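Local coordinates for Lactamase_B domain-containing protein (Pontibacter korlensis, PDB 6XFR), which probably hydrolyses the beta-lactam ring of antibiotics to a substituted beta-amino acid, as a zinc-dependent class B1 metallo-beta-lactamase of the periplasm, at residues His20-Val31 with Leu46-Pro55. Residues are numbered along the deposited sequence; the frame is centred on the assembly and turned at random.
Sequences HTSYKTYHGTVV and LIDTGWGKEP
Beside the zinc site of this class B1 metallo-beta-lactamase, the hairpin of strands 17-25 and 30-40 carries the flexible active-site loop of the family, and W51, in the loop that follows strand 43-47, packs against the hairpin near its turn, beside the K24-V31 pair. K24 lies over one face of the indole: its CG stands 3.7 Å from the centroid of the W51 six-membered ring as a CH-pi contact, while bends at chi2 and chi4 fold the chain along the indole, carrying NZ over the five-membered ring in a cation-pi contact. The same NZ donates to W51 O at 2.8 Å, in the carbonyl plane; a long chain ending in a charge suits both tasks. W51 has CG anti to its backbone N (chi1 -162°), which carries the indole out toward the hairpin, where V31 CG1 meets CH2 at 3.6 Å and V31 O lies near the ring edge.

The small S22 lets the loop approach closely, and its OG accepts a nearly straight hydrogen bond from W51 N (2.8 Å, 167°). Farther along, histidine suits its place because the H20 ring offers one N-H, at NE2, to two carbonyls, in weak bonds to I47 O and D48 O at 3.3 and 3.2 Å. D48 itself turns its carboxylate to K83 in a salt bridge.

W51 also comes close to the zinc ligand D82, and V31 to H202. H20 and L46 both rest on L59 of helix 53-67, while the backbone of L46 bonds to strand 71-75, tying the contact into the five-stranded mixed sheet.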
loop_
_atom_site.group_PDB
_atom_site.type_symbol
_atom_site.label_atom_id
_atom_site.label_comp_id
_atom_site.label_asym_id
_atom_site.label_seq_id
_atom_site.Cartn_x
_atom_site.Cartn_y
_atom_site.Cartn_z
ATOM N N HIS B 20 -8.358 -7.910 1.062
ATOM C CA HIS B 20 -9.302 -8.016 2.157
ATOM C C HIS B 20 -8.516 -8.141 3.450
ATOM O O HIS B 20 -7.446 -8.772 3.477
ATOM C CB HIS B 20 -10.282 -9.194 1.968
ATOM C CG HIS B 20 -9.651 -10.561 1.886
ATOM N ND1 HIS B 20 -9.342 -11.312 3.005
ATOM C CD2 HIS B 20 -9.340 -11.338 0.815
ATOM C CE1 HIS B 20 -8.822 -12.467 2.624
ATOM N NE2 HIS B 20 -8.810 -12.512 1.303
ATOM N N THR B 21 -9.015 -7.481 4.506
ATOM C CA THR B 21 -8.330 -7.459 5.795
ATOM C C THR B 21 -9.334 -7.847 6.863
ATOM O O THR B 21 -10.380 -7.208 7.005
ATOM C CB THR B 21 -7.672 -6.104 6.128
ATOM O OG1 THR B 21 -6.653 -5.812 5.168
ATOM C CG2 THR B 21 -6.996 -6.164 7.498
ATOM N N SER B 22 -9.017 -8.918 7.579
ATOM C CA SER B 22 -9.769 -9.399 8.728
ATOM C C SER B 22 -9.117 -8.858 9.993
ATOM O O SER B 22 -7.902 -8.653 10.051
ATOM C CB SER B 22 -9.768 -10.940 8.764
ATOM O OG SER B 22 -10.695 -11.542 7.875
ATOM N N TYR B 23 -9.919 -8.650 11.021
ATOM C CA TYR B 23 -9.352 -8.145 12.257
ATOM C C TYR B 23 -9.659 -9.108 13.388
ATOM O O TYR B 23 -10.659 -9.831 13.367
ATOM C CB TYR B 23 -9.853 -6.713 12.585
ATOM C CG TYR B 23 -9.464 -5.694 11.527
ATOM C CD1 TYR B 23 -10.405 -5.215 10.622
ATOM C CD2 TYR B 23 -8.154 -5.254 11.398
ATOM C CE1 TYR B 23 -10.061 -4.310 9.627
ATOM C CE2 TYR B 23 -7.793 -4.352 10.403
ATOM C CZ TYR B 23 -8.754 -3.877 9.518
ATOM O OH TYR B 23 -8.415 -2.961 8.537
ATOM N N LYS B 24 -8.763 -9.101 14.366
ATOM C CA LYS B 24 -8.923 -9.784 15.634
ATOM C C LYS B 24 -8.083 -9.023 16.633
ATOM O O LYS B 24 -6.923 -8.718 16.353
ATOM C CB LYS B 24 -8.436 -11.224 15.563
ATOM C CG LYS B 24 -9.332 -12.118 14.800
ATOM C CD LYS B 24 -9.372 -13.480 15.425
ATOM C CE LYS B 24 -10.274 -14.343 14.593
ATOM N NZ LYS B 24 -11.084 -13.491 13.666
ATOM N N THR B 25 -8.624 -8.788 17.817
ATOM C CA THR B 25 -7.835 -8.153 18.861
ATOM C C THR B 25 -7.202 -9.248 19.707
ATOM O O THR B 25 -7.891 -10.175 20.157
ATOM C CB THR B 25 -8.692 -7.187 19.700
ATOM O OG1 THR B 25 -7.845 -6.439 20.586
ATOM C CG2 THR B 25 -9.760 -7.918 20.508
ATOM N N TYR B 26 -5.886 -9.154 19.890
ATOM C CA TYR B 26 -5.083 -10.176 20.555
ATOM C C TYR B 26 -4.373 -9.529 21.732
ATOM O O TYR B 26 -3.412 -8.775 21.542
ATOM C CB TYR B 26 -4.047 -10.784 19.613
ATOM C CG TYR B 26 -4.445 -12.071 18.954
ATOM C CD1 TYR B 26 -5.665 -12.193 18.302
ATOM C CD2 TYR B 26 -3.586 -13.154 18.958
ATOM C CE1 TYR B 26 -6.021 -13.364 17.688
ATOM C CE2 TYR B 26 -3.931 -14.327 18.346
ATOM C CZ TYR B 26 -5.150 -14.431 17.714
ATOM O OH TYR B 26 -5.504 -15.614 17.105
ATOM N N HIS B 27 -4.846 -9.816 22.947
ATOM C CA HIS B 27 -4.183 -9.296 24.131
ATOM C C HIS B 27 -4.330 -7.787 24.088
ATOM O O HIS B 27 -5.412 -7.232 24.273
ATOM C CB HIS B 27 -2.719 -9.736 24.174
ATOM C CG HIS B 27 -2.480 -11.104 23.608
ATOM N ND1 HIS B 27 -3.355 -12.151 23.803
ATOM C CD2 HIS B 27 -1.499 -11.581 22.802
ATOM C CE1 HIS B 27 -2.910 -13.220 23.167
ATOM N NE2 HIS B 27 -1.786 -12.901 22.548
ATOM N N GLY B 28 -3.201 -7.100 23.819
ATOM C CA GLY B 28 -3.214 -5.694 23.496
ATOM C C GLY B 28 -3.015 -5.509 22.004
ATOM O O GLY B 28 -2.125 -6.118 21.400
ATOM N N THR B 29 -3.885 -4.691 21.405
ATOM C CA THR B 29 -3.803 -4.297 19.998
ATOM C C THR B 29 -4.529 -5.232 19.037
ATOM O O THR B 29 -4.623 -6.448 19.254
ATOM C CB THR B 29 -2.340 -4.152 19.545
ATOM O OG1 THR B 29 -1.586 -3.516 20.583
ATOM C CG2 THR B 29 -2.267 -3.294 18.269
ATOM N N VAL B 30 -5.000 -4.643 17.945
ATOM C CA VAL B 30 -5.714 -5.317 16.872
ATOM C C VAL B 30 -4.731 -5.801 15.809
ATOM O O VAL B 30 -3.814 -5.082 15.388
ATOM C CB VAL B 30 -6.788 -4.384 16.280
ATOM C CG1 VAL B 30 -7.512 -5.054 15.129
ATOM C CG2 VAL B 30 -7.775 -3.988 17.362
ATOM N N VAL B 31 -4.933 -7.031 15.368
ATOM C CA VAL B 31 -4.064 -7.699 14.406
ATOM C C VAL B 31 -4.842 -7.871 13.108
ATOM O O VAL B 31 -5.910 -8.504 13.101
ATOM C CB VAL B 31 -3.581 -9.056 14.944
ATOM C CG1 VAL B 31 -2.938 -9.850 13.845
ATOM C CG2 VAL B 31 -2.604 -8.845 16.076
ATOM N N LEU B 46 -10.192 -15.960 -4.945
ATOM C CA LEU B 46 -10.009 -15.687 -3.533
ATOM C C LEU B 46 -8.661 -16.261 -3.135
ATOM O O LEU B 46 -8.407 -17.448 -3.342
ATOM C CB LEU B 46 -11.131 -16.337 -2.731
ATOM C CG LEU B 46 -11.535 -15.639 -1.468
ATOM C CD1 LEU B 46 -11.574 -14.155 -1.766
ATOM C CD2 LEU B 46 -12.878 -16.178 -1.108
ATOM N N ILE B 47 -7.763 -15.409 -2.688
ATOM C CA ILE B 47 -6.498 -15.852 -2.120
ATOM C C ILE B 47 -6.598 -15.598 -0.624
ATOM O O ILE B 47 -6.543 -14.443 -0.178
ATOM C CB ILE B 47 -5.287 -15.153 -2.754
ATOM C CG1 ILE B 47 -5.331 -15.301 -4.277
ATOM C CG2 ILE B 47 -3.987 -15.739 -2.198
ATOM C CD1 ILE B 47 -5.366 -16.693 -4.729
ATOM N N ASP B 48 -6.729 -16.692 0.136
ATOM C CA ASP B 48 -7.027 -16.677 1.564
ATOM C C ASP B 48 -8.505 -16.442 1.844
ATOM O O ASP B 48 -9.182 -15.697 1.124
ATOM C CB ASP B 48 -6.219 -15.618 2.304
ATOM C CG ASP B 48 -4.818 -16.071 2.588
ATOM O OD1 ASP B 48 -4.044 -15.260 3.142
ATOM O OD2 ASP B 48 -4.491 -17.237 2.239
ATOM N N THR B 49 -9.003 -17.100 2.885
ATOM C CA THR B 49 -10.318 -16.836 3.425
ATOM C C THR B 49 -10.191 -15.711 4.440
ATOM O O THR B 49 -9.094 -15.293 4.800
ATOM C CB THR B 49 -10.872 -18.103 4.080
ATOM O OG1 THR B 49 -9.970 -18.511 5.126
ATOM C CG2 THR B 49 -11.016 -19.230 3.062
ATOM N N GLY B 50 -11.312 -15.245 4.955
ATOM C CA GLY B 50 -11.255 -14.378 6.106
ATOM C C GLY B 50 -10.620 -15.095 7.283
ATOM O O GLY B 50 -10.340 -16.289 7.283
ATOM N N TRP B 51 -10.391 -14.326 8.326
ATOM C CA TRP B 51 -9.837 -14.866 9.552
ATOM C C TRP B 51 -10.986 -15.495 10.338
ATOM O O TRP B 51 -11.406 -15.024 11.394
ATOM C CB TRP B 51 -9.151 -13.746 10.311
ATOM C CG TRP B 51 -8.240 -14.205 11.295
ATOM C CD1 TRP B 51 -8.099 -15.474 11.725
ATOM C CD2 TRP B 51 -7.308 -13.412 12.026
ATOM N NE1 TRP B 51 -7.128 -15.534 12.688
ATOM C CE2 TRP B 51 -6.621 -14.279 12.890
ATOM C CE3 TRP B 51 -6.984 -12.055 12.028
ATOM C CZ2 TRP B 51 -5.634 -13.836 13.759
ATOM C CZ3 TRP B 51 -6.005 -11.611 12.891
ATOM C CH2 TRP B 51 -5.343 -12.498 13.746
ATOM N N GLY B 52 -11.546 -16.546 9.762
ATOM C CA GLY B 52 -12.655 -17.261 10.357
ATOM C C GLY B 52 -13.942 -17.047 9.578
ATOM O O GLY B 52 -14.008 -16.299 8.601
ATOM N N LYS B 53 -14.988 -17.685 10.091
ATOM C CA LYS B 53 -16.296 -17.735 9.432
ATOM C C LYS B 53 -16.896 -16.346 9.249
ATOM O O LYS B 53 -17.357 -15.994 8.152
ATOM C CB LYS B 53 -17.242 -18.624 10.247
ATOM C CG LYS B 53 -18.698 -18.710 9.769
ATOM C CD LYS B 53 -19.555 -19.605 10.729
ATOM C CE LYS B 53 -18.975 -19.561 12.172
ATOM N NZ LYS B 53 -19.771 -20.212 13.271
ATOM N N GLU B 54 -16.960 -15.562 10.332
ATOM C CA GLU B 54 -17.676 -14.293 10.262
ATOM C C GLU B 54 -17.014 -13.287 9.310
ATOM O O GLU B 54 -17.717 -12.649 8.515
ATOM C CB GLU B 54 -17.820 -13.692 11.653
ATOM C CG GLU B 54 -18.676 -12.454 11.630
ATOM C CD GLU B 54 -20.107 -12.775 11.244
ATOM O OE1 GLU B 54 -20.787 -13.479 12.028
ATOM O OE2 GLU B 54 -20.535 -12.347 10.145
ATOM N N PRO B 55 -15.687 -13.106 9.347
ATOM C CA PRO B 55 -15.049 -12.310 8.297
ATOM C C PRO B 55 -15.266 -12.881 6.907
ATOM O O PRO B 55 -15.338 -12.123 5.929
ATOM C CB PRO B 55 -13.562 -12.358 8.680
ATOM C CG PRO B 55 -13.544 -12.674 10.092
ATOM C CD PRO B 55 -14.705 -13.557 10.343
#